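Local coordinates for enoyl-CoA hydratase/isomerase family protein (Mycobacterium tuberculosis, PDB 4FN7), which probably acts on the double bond of unsaturated acyl-CoA thioesters in lipid metabolism, as an enoyl-CoA hydratase or isomerase of the crotonase superfamily, at residues K10-V15 with A191-A196; I16-G21 with L49-N54; E143-R148 with A172-E177. All blocks are in the same frame, centred on the assembly; numbering follows the deposited sequence. Where two conformers were deposited one is given.

Interaction 1 of 3, residues K10-V15 with A191-A196; sequences KDSIAV and AAREFA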
ATOM      1  N   LYS A  10       9.099 -19.559 -27.801  1.00 21.55           N
ATOM      2  CA  LYS A  10       8.418 -20.833 -27.604  1.00 23.73           C
ATOM      3  C   LYS A  10       6.922 -20.591 -27.711  1.00 22.63           C
ATOM      4  O   LYS A  10       6.309 -20.059 -26.784  1.00 24.80           O
ATOM      5  CB  LYS A  10       8.719 -21.408 -26.220  1.00 27.41           C
ATOM      6  CG  LYS A  10      10.185 -21.467 -25.839  1.00 30.41           C
ATOM      7  CD  LYS A  10      10.322 -21.989 -24.416  1.00 33.65           C
ATOM      8  CE  LYS A  10      11.762 -21.979 -23.942  1.00 36.09           C
ATOM      9  NZ  LYS A  10      11.862 -22.446 -22.533  1.00 38.97           N
ATOM     10  N   ASP A  11       6.341 -20.991 -28.837  1.00 24.94           N
ATOM     11  CA  ASP A  11       4.927 -20.752 -29.118  1.00 26.72           C
ATOM     12  C   ASP A  11       4.472 -19.336 -28.759  1.00 24.86           C
ATOM     13  O   ASP A  11       4.890 -18.362 -29.388  1.00 25.63           O
ATOM     14  CB  ASP A  11       4.034 -21.812 -28.453  1.00 29.63           C
ATOM     15  CG  ASP A  11       4.375 -22.040 -26.991  1.00 32.51           C
ATOM     16  OD1 ASP A  11       5.324 -22.805 -26.719  1.00 35.44           O
ATOM     17  OD2 ASP A  11       3.694 -21.464 -26.115  1.00 34.75           O
ATOM     18  N   SER A  12       3.622 -19.221 -27.748  1.00 22.13           N
ATOM     19  CA  SER A  12       3.013 -17.936 -27.430  1.00 20.81           C
ATOM     20  C   SER A  12       3.929 -16.998 -26.645  1.00 17.85           C
ATOM     21  O   SER A  12       3.559 -15.855 -26.387  1.00 21.23           O
ATOM     22  CB  SER A  12       1.699 -18.136 -26.667  1.00 21.34           C
ATOM     23  OG  SER A  12       1.926 -18.767 -25.417  1.00 21.61           O
ATOM     24  N   ILE A  13       5.113 -17.466 -26.257  1.00 14.02           N
ATOM     25  CA  ILE A  13       5.973 -16.645 -25.411  1.00 14.65           C
ATOM     26  C   ILE A  13       7.404 -16.524 -25.921  1.00 13.74           C
ATOM     27  O   ILE A  13       7.859 -17.311 -26.752  1.00 15.45           O
ATOM     28  CB  ILE A  13       5.990 -17.154 -23.946  1.00 14.94           C
ATOM     29  CG1 ILE A  13       6.739 -18.486 -23.835  1.00 15.88           C
ATOM     30  CG2 ILE A  13       4.570 -17.256 -23.409  1.00 16.28           C
ATOM     31  CD1 ILE A  13       6.896 -18.982 -22.406  1.00 17.04           C
ATOM     32  N   ALA A  14       8.101 -15.506 -25.431  1.00 13.00           N
ATOM     33  CA  ALA A  14       9.539 -15.397 -25.614  1.00 13.59           C
ATOM     34  C   ALA A  14      10.189 -15.532 -24.247  1.00 11.79           C
ATOM     35  O   ALA A  14       9.701 -14.963 -23.267  1.00 14.51           O
ATOM     36  CB  ALA A  14       9.906 -14.063 -26.244  1.00 16.59           C
ATOM     37  N   VAL A  15      11.265 -16.309 -24.176  1.00 10.73           N
ATOM     38  CA  VAL A  15      12.041 -16.445 -22.952  1.00 11.58           C
ATOM     39  C   VAL A  15      13.378 -15.752 -23.138  1.00 10.84           C
ATOM     40  O   VAL A  15      14.145 -16.084 -24.042  1.00 11.82           O
ATOM     41  CB  VAL A  15      12.265 -17.917 -22.575  1.00 12.84           C
ATOM     42  CG1 VAL A  15      13.015 -18.018 -21.251  1.00 14.22           C
ATOM     43  CG2 VAL A  15      10.928 -18.643 -22.497  1.00 15.11           C
ATOM     44  N   ALA A 191       2.726 -19.374 -16.281  1.00 12.10           N
ATOM     45  CA  ALA A 191       1.978 -18.163 -15.978  1.00 11.74           C
ATOM     46  C   ALA A 191       1.928 -17.247 -17.202  1.00 11.78           C
ATOM     47  O   ALA A 191       0.873 -16.704 -17.532  1.00 11.85           O
ATOM     48  CB  ALA A 191       2.593 -17.440 -14.783  1.00 12.16           C
ATOM     49  N   ALA A 192       3.067 -17.083 -17.870  1.00 10.54           N
ATOM     50  CA  ALA A 192       3.125 -16.274 -19.083  1.00 11.17           C
ATOM     51  C   ALA A 192       2.150 -16.791 -20.149  1.00 11.56           C
ATOM     52  O   ALA A 192       1.433 -16.005 -20.771  1.00 11.75           O
ATOM     53  CB  ALA A 192       4.540 -16.225 -19.622  1.00 11.53           C
ATOM     54  N   ARG A 193       2.099 -18.110 -20.340  1.00 11.51           N
ATOM     55  CA  ARG A 193       1.183 -18.681 -21.319  0.50 13.33           C
ATOM     56  C   ARG A 193      -0.270 -18.406 -20.936  1.00 12.68           C
ATOM     57  O   ARG A 193      -1.098 -18.134 -21.806  1.00 14.51           O
ATOM     58  CB  ARG A 193       1.456 -20.175 -21.524  0.50 13.56           C
ATOM     59  CG  ARG A 193       2.771 -20.443 -22.253  0.50 16.08           C
ATOM     60  CD  ARG A 193       2.986 -21.924 -22.529  0.50 19.66           C
ATOM     61  NE  ARG A 193       4.120 -22.148 -23.422  0.50 20.42           N
ATOM     62  CZ  ARG A 193       5.339 -22.489 -23.020  0.50 22.09           C
ATOM     63  NH1 ARG A 193       5.593 -22.656 -21.731  0.50 23.73           N
ATOM     64  NH2 ARG A 193       6.306 -22.671 -23.910  0.50 21.55           N
ATOM     65  N   GLU A 194      -0.572 -18.449 -19.637  1.00 12.68           N
ATOM     66  CA  GLU A 194      -1.903 -18.095 -19.155  0.56 12.53           C
ATOM     67  C   GLU A 194      -2.233 -16.630 -19.453  1.00 12.09           C
ATOM     68  O   GLU A 194      -3.301 -16.314 -19.985  1.00 13.08           O
ATOM     69  CB  GLU A 194      -2.025 -18.370 -17.652  0.56 13.58           C
ATOM     70  CG  GLU A 194      -3.345 -17.930 -17.037  0.56 15.61           C
ATOM     71  CD  GLU A 194      -3.300 -17.903 -15.520  0.56 19.72           C
ATOM     72  OE1 GLU A 194      -2.285 -18.353 -14.948  0.56 20.52           O
ATOM     73  OE2 GLU A 194      -4.274 -17.424 -14.902  0.56 21.20           O
ATOM     74  N   PHE A 195      -1.319 -15.727 -19.112  1.00 12.27           N
ATOM     75  CA  PHE A 195      -1.574 -14.300 -19.309  1.00 11.01           C
ATOM     76  C   PHE A 195      -1.670 -13.922 -20.787  1.00 11.27           C
ATOM     77  O   PHE A 195      -2.340 -12.955 -21.142  1.00 12.60           O
ATOM     78  CB  PHE A 195      -0.510 -13.450 -18.602  1.00 10.44           C
ATOM     79  CG  PHE A 195      -0.405 -13.708 -17.122  1.00 10.77           C
ATOM     80  CD1 PHE A 195      -1.532 -13.952 -16.349  1.00 12.61           C
ATOM     81  CD2 PHE A 195       0.835 -13.718 -16.510  1.00 12.64           C
ATOM     82  CE1 PHE A 195      -1.414 -14.186 -14.986  1.00 13.83           C
ATOM     83  CE2 PHE A 195       0.959 -13.954 -15.155  1.00 14.24           C
ATOM     84  CZ  PHE A 195      -0.163 -14.186 -14.388  1.00 14.99           C
ATOM     85  N   ALA A 196      -1.000 -14.684 -21.645  1.00 12.23           N
ATOM     86  CA  ALA A 196      -1.122 -14.479 -23.088  1.00 13.24           C
ATOM     87  C   ALA A 196      -2.563 -14.686 -23.561  1.00 14.32           C
ATOM     88  O   ALA A 196      -2.939 -14.227 -24.644  1.00 15.80           O
ATOM     89  CB  ALA A 196      -0.170 -15.394 -23.846  1.00 14.35           C
TER
HETATM   90  O   HOH W   1      -0.718 -19.002 -24.373  0.72 18.69           O
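Arg193 grips the carboxylate of Asp11 side-on with two nitrogens, one for each oxygen. Arg193 NE donates to Asp11 OD2 at 2.8 Å with an N-H...O angle of 168°, and Arg193 NH2 donates to Asp11 OD1 at 3.0 Å. Both oxygens use their syn lone pairs, and the two planes lie 25° apart, nearly coplanar. The Arg193 chain reaches this position extended from CG to NE. Asp11 OD2 takes a second bond, from the backbone N of Ser12 at 2.8 Å, which arrives from above the carboxylate plane and helps fix its rotation. Asp11 and Ser12 are the two corner residues of a type II' turn from Lys10 to Ile13; this is the tight hairpin that joins strands 5-10 and 13-18 at the edge of the main sheet, and the salt bridge ties it to the C-terminal part of helix 184-195. A water links Ser12 OG to Arg193 O, bridging turn and helix a second time. Over one face of the guanidinium sits Ile13 CD1, 3.9 Å from Arg193 CZ, while Lys10 CB approaches Arg193 NH2 obliquely. The Lys10 ammonium leads away to a salt bridge with Glu189, one helical turn before Arg193. Deeper in, Ile13 CG2 touches both Arg193 CG and Ala192 CB, the latter at 3.9 Å, and both Ile13 and Ala192 continue onto Ala48 and Val50 of strand 48-52.

Interaction 2 of 3, residues I16-G21 with L49-N54; sequences ISMDDG and LVITGN
Strands 16-18 and 49-52 run parallel, their axes 4.7 Å apart and 10° from alignment, with Ile16 paired to Ile51 and Ser17 to Thr52. In the backbone ladder Ile16 N donates to Val50 O at 2.7 Å. Two further rungs run from Thr52 N to Ile16 O and from Met18 N to Thr52 O. On one face of the sheet the hydroxyls of Ser17 and Thr52 meet, Ser17 OG to Thr52 OG1, at 2.8 Å; Thr52 OG1 also bonds to Gly53 O, on a lone pair in the carbonyl plane. Ile16 and Ile51 lie side by side on the other face, Ile16 CB 4.1 Å from Ile51 CG1. Met18, bent at its last torsion (chi3 -70°), brings CE to 3.6 Å from Thr52 O. Beyond the strands, Asn54 ND2 donates to Asp19 OD1 at 3.0 Å in a nearly straight bond. The amide and carboxylate planes stand 85° apart; Asn54 ND2 and Gly21 N reach Asp19 OD1 from opposite faces of the carboxylate, the latter closing an Asx turn. The other end of the Asn54 amide, OD1, accepts from the backbone N of Arg56 and Val57. The two strands belong to a beta-alpha-beta unit with helix 28-44, which lies over Ile16 and Met18 through Leu34; strand 5-10 flanks 13-18 on its other edge, and helix 184-195 packs on Val50 from the opposite face.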
ATOM      1  N   ILE A  16      13.633 -14.772 -22.278  1.00 10.36           N
ATOM      2  CA  ILE A  16      14.844 -13.974 -22.312  1.00 10.52           C
ATOM      3  C   ILE A  16      15.617 -14.299 -21.040  1.00 10.65           C
ATOM      4  O   ILE A  16      15.123 -14.086 -19.934  1.00 12.76           O
ATOM      5  CB  ILE A  16      14.482 -12.473 -22.364  1.00 10.72           C
ATOM      6  CG1 ILE A  16      13.723 -12.152 -23.663  1.00 12.58           C
ATOM      7  CG2 ILE A  16      15.716 -11.593 -22.192  1.00 12.59           C
ATOM      8  CD1 ILE A  16      13.251 -10.700 -23.759  1.00 15.39           C
ATOM      9  N   SER A  17      16.810 -14.857 -21.191  1.00 10.78           N
ATOM     10  CA  SER A  17      17.569 -15.329 -20.041  1.00 11.85           C
ATOM     11  C   SER A  17      18.897 -14.611 -19.913  1.00 10.97           C
ATOM     12  O   SER A  17      19.691 -14.573 -20.861  1.00 12.29           O
ATOM     13  CB  SER A  17      17.811 -16.834 -20.143  1.00 14.26           C
ATOM     14  OG  SER A  17      16.616 -17.547 -19.905  1.00 16.28           O
ATOM     15  N   MET A  18      19.131 -14.051 -18.728  1.00 10.97           N
ATOM     16  CA  MET A  18      20.393 -13.402 -18.414  1.00 11.24           C
ATOM     17  C   MET A  18      21.371 -14.410 -17.838  1.00 10.71           C
ATOM     18  O   MET A  18      21.067 -15.095 -16.855  1.00 10.89           O
ATOM     19  CB  MET A  18      20.173 -12.291 -17.383  1.00 12.06           C
ATOM     20  CG  MET A  18      19.329 -11.124 -17.870  1.00 13.08           C
ATOM     21  SD  MET A  18      19.144  -9.857 -16.596  1.00 13.25           S
ATOM     22  CE  MET A  18      18.073 -10.705 -15.435  1.00 12.95           C
ATOM     23  N   ASP A  19      22.547 -14.508 -18.448  1.00 12.15           N
ATOM     24  CA  ASP A  19      23.637 -15.260 -17.848  1.00 11.68           C
ATOM     25  C   ASP A  19      24.965 -14.763 -18.379  1.00 12.17           C
ATOM     26  O   ASP A  19      25.413 -15.197 -19.435  1.00 13.19           O
ATOM     27  CB  ASP A  19      23.501 -16.758 -18.119  1.00 12.34           C
ATOM     28  CG  ASP A  19      24.605 -17.563 -17.469  1.00 14.28           C
ATOM     29  OD1 ASP A  19      25.384 -16.978 -16.685  1.00 14.22           O
ATOM     30  OD2 ASP A  19      24.699 -18.774 -17.729  1.00 19.46           O
ATOM     31  N   ASP A  20      25.594 -13.842 -17.657  1.00 13.43           N
ATOM     32  CA  ASP A  20      26.899 -13.356 -18.077  1.00 14.63           C
ATOM     33  C   ASP A  20      28.023 -14.160 -17.437  1.00 16.78           C
ATOM     34  O   ASP A  20      29.184 -13.779 -17.519  1.00 18.31           O
ATOM     35  CB  ASP A  20      27.060 -11.855 -17.795  1.00 13.73           C
ATOM     36  CG  ASP A  20      27.210 -11.542 -16.319  1.00 13.36           C
ATOM     37  OD1 ASP A  20      26.952 -12.425 -15.476  1.00 13.25           O
ATOM     38  OD2 ASP A  20      27.573 -10.385 -16.009  1.00 16.52           O
ATOM     39  N   GLY A  21      27.665 -15.278 -16.811  1.00 17.88           N
ATOM     40  CA  GLY A  21      28.631 -16.143 -16.162  1.00 17.64           C
ATOM     41  C   GLY A  21      29.080 -15.637 -14.804  1.00 16.21           C
ATOM     42  O   GLY A  21      29.914 -16.263 -14.146  1.00 17.73           O
ATOM     43  N   LEU A  49       6.226 -12.200 -22.336  1.00 11.18           N
ATOM     44  CA  LEU A  49       7.662 -12.336 -22.115  1.00 10.70           C
ATOM     45  C   LEU A  49       7.905 -13.024 -20.793  1.00  9.59           C
ATOM     46  O   LEU A  49       7.195 -12.766 -19.818  1.00 12.69           O
ATOM     47  CB  LEU A  49       8.353 -10.976 -21.994  1.00 14.94           C
ATOM     48  CG  LEU A  49       8.274  -9.855 -23.013  1.00 16.28           C
ATOM     49  CD1 LEU A  49       9.298  -8.797 -22.641  1.00 15.95           C
ATOM     50  CD2 LEU A  49       8.549 -10.400 -24.388  1.00 16.42           C
ATOM     51  N   VAL A  50       8.928 -13.863 -20.766  1.00  9.85           N
ATOM     52  CA  VAL A  50       9.508 -14.353 -19.531  1.00  9.52           C
ATOM     53  C   VAL A  50      10.954 -13.898 -19.506  1.00 10.61           C
ATOM     54  O   VAL A  50      11.692 -14.095 -20.469  1.00 12.13           O
ATOM     55  CB  VAL A  50       9.469 -15.882 -19.462  1.00 11.09           C
ATOM     56  CG1 VAL A  50      10.240 -16.378 -18.240  1.00 12.39           C
ATOM     57  CG2 VAL A  50       8.038 -16.372 -19.443  1.00 12.00           C
ATOM     58  N   ILE A  51      11.353 -13.267 -18.409  1.00  9.50           N
ATOM     59  CA  ILE A  51      12.741 -12.866 -18.212  1.00  9.89           C
ATOM     60  C   ILE A  51      13.303 -13.617 -17.012  1.00  9.49           C
ATOM     61  O   ILE A  51      12.712 -13.593 -15.927  1.00  9.59           O
ATOM     62  CB  ILE A  51      12.872 -11.338 -18.013  1.00  9.48           C
ATOM     63  CG1 ILE A  51      12.456 -10.615 -19.301  1.00 11.57           C
ATOM     64  CG2 ILE A  51      14.300 -10.970 -17.631  1.00 11.46           C
ATOM     65  CD1 ILE A  51      12.261  -9.123 -19.133  1.00 13.43           C
ATOM     66  N   THR A  52      14.438 -14.281 -17.205  1.00  9.38           N
ATOM     67  CA  THR A  52      15.050 -15.077 -16.144  1.00 10.57           C
ATOM     68  C   THR A  52      16.470 -14.615 -15.864  1.00 10.67           C
ATOM     69  O   THR A  52      17.067 -13.898 -16.668  1.00 10.71           O
ATOM     70  CB  THR A  52      15.137 -16.581 -16.519  1.00 11.57           C
ATOM     71  OG1 THR A  52      16.366 -16.849 -17.214  1.00 12.39           O
ATOM     72  CG2 THR A  52      13.949 -17.014 -17.389  1.00 12.82           C
ATOM     73  N   GLY A  53      17.000 -15.033 -14.716  1.00  9.90           N
ATOM     74  CA  GLY A  53      18.421 -14.918 -14.443  1.00 10.59           C
ATOM     75  C   GLY A  53      19.128 -16.229 -14.744  1.00 10.65           C
ATOM     76  O   GLY A  53      18.692 -17.009 -15.606  1.00 11.31           O
ATOM     77  N   ASN A  54      20.237 -16.468 -14.056  1.00 10.42           N
ATOM     78  CA  ASN A  54      20.964 -17.725 -14.203  1.00 11.56           C
ATOM     79  C   ASN A  54      20.813 -18.614 -12.965  1.00 13.15           C
ATOM     80  O   ASN A  54      19.895 -18.419 -12.173  1.00 12.64           O
ATOM     81  CB  ASN A  54      22.436 -17.499 -14.607  1.00 13.87           C
ATOM     82  CG  ASN A  54      23.274 -16.823 -13.516  1.00 13.71           C
ATOM     83  OD1 ASN A  54      22.876 -16.741 -12.353  1.00 12.28           O
ATOM     84  ND2 ASN A  54      24.465 -16.356 -13.898  1.00 17.19           N
TER

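Interaction 3 of 3, residues E143-R148 with A172-E177; sequences EIMKLR and AGFIDE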
ATOM      1  N   GLU A 143      10.625   5.356  -7.411  1.00  9.77           N
ATOM      2  CA  GLU A 143       9.305   5.280  -8.029  1.00  9.67           C
ATOM      3  C   GLU A 143       8.954   3.849  -8.448  1.00  9.63           C
ATOM      4  O   GLU A 143       7.804   3.419  -8.316  1.00 10.45           O
ATOM      5  CB  GLU A 143       9.225   6.247  -9.206  1.00 11.22           C
ATOM      6  CG  GLU A 143       9.358   7.709  -8.779  1.00 14.09           C
ATOM      7  CD  GLU A 143       8.161   8.210  -7.973  1.00 17.65           C
ATOM      8  OE1 GLU A 143       7.075   7.600  -8.057  1.00 19.80           O
ATOM      9  OE2 GLU A 143       8.301   9.223  -7.253  1.00 21.71           O
ATOM     10  N   ILE A 144       9.946   3.110  -8.938  1.00  9.23           N
ATOM     11  CA  ILE A 144       9.733   1.707  -9.292  1.00 10.16           C
ATOM     12  C   ILE A 144       9.316   0.920  -8.049  1.00 10.00           C
ATOM     13  O   ILE A 144       8.346   0.166  -8.072  1.00 10.93           O
ATOM     14  CB  ILE A 144      10.992   1.095  -9.936  1.00 10.05           C
ATOM     15  CG1 ILE A 144      11.235   1.751 -11.299  1.00 10.62           C
ATOM     16  CG2 ILE A 144      10.829  -0.409 -10.100  1.00 11.93           C
ATOM     17  CD1 ILE A 144      12.620   1.513 -11.855  1.00 12.34           C
ATOM     18  N   MET A 145      10.037   1.106  -6.950  1.00  9.74           N
ATOM     19  CA  MET A 145       9.708   0.378  -5.729  1.00  9.32           C
ATOM     20  C   MET A 145       8.374   0.814  -5.148  1.00  9.69           C
ATOM     21  O   MET A 145       7.595  -0.018  -4.664  1.00 10.36           O
ATOM     22  CB  MET A 145      10.817   0.516  -4.690  1.00 11.35           C
ATOM     23  CG  MET A 145      11.963  -0.422  -4.973  1.00 13.64           C
ATOM     24  SD  MET A 145      13.212  -0.368  -3.698  0.64 12.65           S
ATOM     25  CE  MET A 145      13.772   1.230  -3.995  1.00  7.91           C
ATOM     26  N   LYS A 146       8.109   2.114  -5.213  1.00  9.99           N
ATOM     27  CA  LYS A 146       6.889   2.671  -4.645  1.00 10.12           C
ATOM     28  C   LYS A 146       5.654   2.089  -5.336  1.00  9.87           C
ATOM     29  O   LYS A 146       4.593   1.976  -4.735  1.00 10.97           O
ATOM     30  CB  LYS A 146       6.887   4.193  -4.773  1.00 12.71           C
ATOM     31  CG  LYS A 146       5.877   4.874  -3.869  1.00 15.51           C
ATOM     32  CD  LYS A 146       5.664   6.338  -4.251  1.00 21.11           C
ATOM     33  CE  LYS A 146       6.938   7.142  -4.181  1.00 27.65           C
ATOM     34  NZ  LYS A 146       6.664   8.559  -4.555  1.00 31.84           N
ATOM     35  N   LEU A 147       5.805   1.724  -6.605  1.00  8.50           N
ATOM     36  CA  LEU A 147       4.709   1.177  -7.391  1.00  9.29           C
ATOM     37  C   LEU A 147       4.285  -0.208  -6.906  1.00  8.45           C
ATOM     38  O   LEU A 147       3.150  -0.623  -7.137  1.00  9.55           O
ATOM     39  CB  LEU A 147       5.116   1.130  -8.866  1.00 10.27           C
ATOM     40  CG  LEU A 147       4.082   0.619  -9.870  1.00 10.67           C
ATOM     41  CD1 LEU A 147       2.858   1.528  -9.898  1.00 10.74           C
ATOM     42  CD2 LEU A 147       4.707   0.533 -11.250  1.00 12.63           C
ATOM     43  N   ARG A 148       5.186  -0.924  -6.236  1.00  8.60           N
ATOM     44  CA  ARG A 148       4.931  -2.328  -5.902  1.00  8.34           C
ATOM     45  C   ARG A 148       4.901  -2.641  -4.401  1.00  8.55           C
ATOM     46  O   ARG A 148       4.208  -3.563  -3.976  1.00  8.57           O
ATOM     47  CB  ARG A 148       5.948  -3.265  -6.584  1.00  8.72           C
ATOM     48  CG  ARG A 148       6.063  -3.139  -8.106  1.00  9.09           C
ATOM     49  CD  ARG A 148       4.728  -3.267  -8.807  1.00  9.51           C
ATOM     50  NE  ARG A 148       4.225  -4.625  -8.992  1.00  9.44           N
ATOM     51  CZ  ARG A 148       4.533  -5.389 -10.040  1.00  9.51           C
ATOM     52  NH1 ARG A 148       3.980  -6.589 -10.188  1.00 10.31           N
ATOM     53  NH2 ARG A 148       5.401  -4.954 -10.936  1.00 11.55           N
ATOM     54  N   ALA A 172       5.492  -8.039   1.309  1.00 10.10           N
ATOM     55  CA  ALA A 172       5.981  -6.697   1.008  1.00 10.14           C
ATOM     56  C   ALA A 172       5.584  -6.217  -0.381  1.00  9.26           C
ATOM     57  O   ALA A 172       5.490  -5.016  -0.613  1.00 10.22           O
ATOM     58  CB  ALA A 172       7.493  -6.647   1.143  1.00 10.91           C
ATOM     59  N   GLY A 173       5.399  -7.150  -1.313  1.00  9.66           N
ATOM     60  CA  GLY A 173       5.155  -6.783  -2.696  1.00  9.25           C
ATOM     61  C   GLY A 173       6.400  -6.757  -3.569  1.00  9.23           C
ATOM     62  O   GLY A 173       6.399  -6.124  -4.623  1.00  9.84           O
ATOM     63  N   PHE A 174       7.461  -7.438  -3.142  1.00  9.87           N
ATOM     64  CA  PHE A 174       8.644  -7.617  -3.989  1.00 10.59           C
ATOM     65  C   PHE A 174       8.523  -8.823  -4.931  1.00  9.76           C
ATOM     66  O   PHE A 174       9.272  -8.932  -5.898  1.00 12.92           O
ATOM     67  CB  PHE A 174       9.914  -7.745  -3.143  1.00 10.60           C
ATOM     68  CG  PHE A 174      10.811  -6.528  -3.174  1.00  9.84           C
ATOM     69  CD1 PHE A 174      11.029  -5.817  -4.345  1.00 10.33           C
ATOM     70  CD2 PHE A 174      11.451  -6.106  -2.020  1.00 11.12           C
ATOM     71  CE1 PHE A 174      11.873  -4.706  -4.359  1.00 10.34           C
ATOM     72  CE2 PHE A 174      12.295  -5.004  -2.033  1.00 10.65           C
ATOM     73  CZ  PHE A 174      12.510  -4.310  -3.199  1.00 10.39           C
ATOM     74  N   ILE A 175       7.597  -9.733  -4.632  1.00  9.19           N
ATOM     75  CA  ILE A 175       7.305 -10.856  -5.521  0.62  9.46           C
ATOM     76  C   ILE A 175       5.836 -11.204  -5.399  1.00  9.71           C
ATOM     77  O   ILE A 175       5.166 -10.779  -4.455  1.00 11.04           O
ATOM     78  CB  ILE A 175       8.128 -12.119  -5.208  0.62 10.81           C
ATOM     79  CG1 ILE A 175       7.833 -12.625  -3.796  0.62  9.18           C
ATOM     80  CG2 ILE A 175       9.600 -11.866  -5.401  0.62  9.60           C
ATOM     81  CD1 ILE A 175       8.435 -13.967  -3.519  0.62 10.96           C
ATOM     82  N   ASP A 176       5.319 -11.952  -6.377  1.00  9.23           N
ATOM     83  CA  ASP A 176       3.898 -12.314  -6.394  1.00  9.64           C
ATOM     84  C   ASP A 176       3.636 -13.785  -6.110  1.00 11.63           C
ATOM     85  O   ASP A 176       2.518 -14.161  -5.759  1.00 12.60           O
ATOM     86  CB  ASP A 176       3.264 -11.966  -7.739  1.00 10.22           C
ATOM     87  CG  ASP A 176       3.498 -10.538  -8.121  1.00 10.06           C
ATOM     88  OD1 ASP A 176       2.925  -9.645  -7.456  1.00  9.88           O
ATOM     89  OD2 ASP A 176       4.264 -10.314  -9.074  1.00  9.61           O
ATOM     90  N   GLU A 177       4.654 -14.618  -6.284  1.00  9.83           N
ATOM     91  CA  GLU A 177       4.461 -16.053  -6.146  1.00 10.06           C
ATOM     92  C   GLU A 177       5.757 -16.730  -5.739  1.00 10.91           C
ATOM     93  O   GLU A 177       6.834 -16.378  -6.220  1.00 12.04           O
ATOM     94  CB  GLU A 177       3.946 -16.668  -7.461  1.00 11.31           C
ATOM     95  CG  GLU A 177       3.778 -18.187  -7.408  1.00 12.62           C
ATOM     96  CD  GLU A 177       3.181 -18.784  -8.682  1.00 16.98           C
ATOM     97  OE1 GLU A 177       2.843 -18.030  -9.619  1.00 16.98           O
ATOM     98  OE2 GLU A 177       3.049 -20.028  -8.743  1.00 20.38           O
TER
HETATM   99  O   HOH W   2       2.020  -7.171  -8.339  1.00 11.47           O
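The Phe174 ring and the Arg148 guanidinium are the flat groups of this contact, and each meets its partner across the segments obliquely. Met145 SD comes to 4.0 Å from Phe174 CZ and lies 5.3 Å from the ring centroid, 71° off the ring normal, an oblique Met-aromatic contact, nearest at CZ. The same ring also meets Phe164, with planes about 65° apart. At the edge of the Arg148 guanidinium, in its plane, lies a water that accepts from Arg148 NH1 at 2.8 Å and donates to Asp176 OD1. Directly, Arg148 NH1 and Asp176 OD2 form only a long salt bridge of 3.9 Å, so the water supplies the closer connection between the two charges. Each has a stronger partner outside: Arg148 NH2 donates to Gly115 O, and Asp176 OD2 pairs with Arg118 NE. The arginine chain is bent at chi2 and chi3. Arg118 lies close to Arg148 as a like charge, and the Asp176 carboxylate, paired with both, may offset the repulsion. Nearer the backbone, Gly173 CA makes a CA-H...O contact of 3.6 Å with Arg148 O, and Gly173 O lies 3.5 Å from Arg148 CB. Gly173, at positive phi, is the C-prime residue of the Schellman motif that ends helix 166-172. Ser152 of the second subunit bonds to the Arg148 carbonyl, placing the contact at a subunit interface. The last turn of helix 139-148 meets the loop between helix 166-172 and strand 177-178, with helices 73-90 and 200-223 packed against its Ile144 and Leu147.

How the interactions relate
Interactions 1 and 2 are neighbours on the same sheet, their centres about 15 Å apart, and both use strand 13-18. They touch directly: Ala192 packs on Val50, and Ala14 O probably accepts from Val50 N. Strand 13-18 lies against strand 48-52 along its length, and its turn end also meets helix 184-195. Interaction 3, at the interface with the second subunit, lies on the opposite side of the chain's centre from interaction 2, with its centre about 20 Å from that of interaction 2 and about 22 Å from that of interaction 1. Along the chain, interaction 1 closes a loop that contains the other two in series, bringing the late helix 184-195 back to the first hairpin.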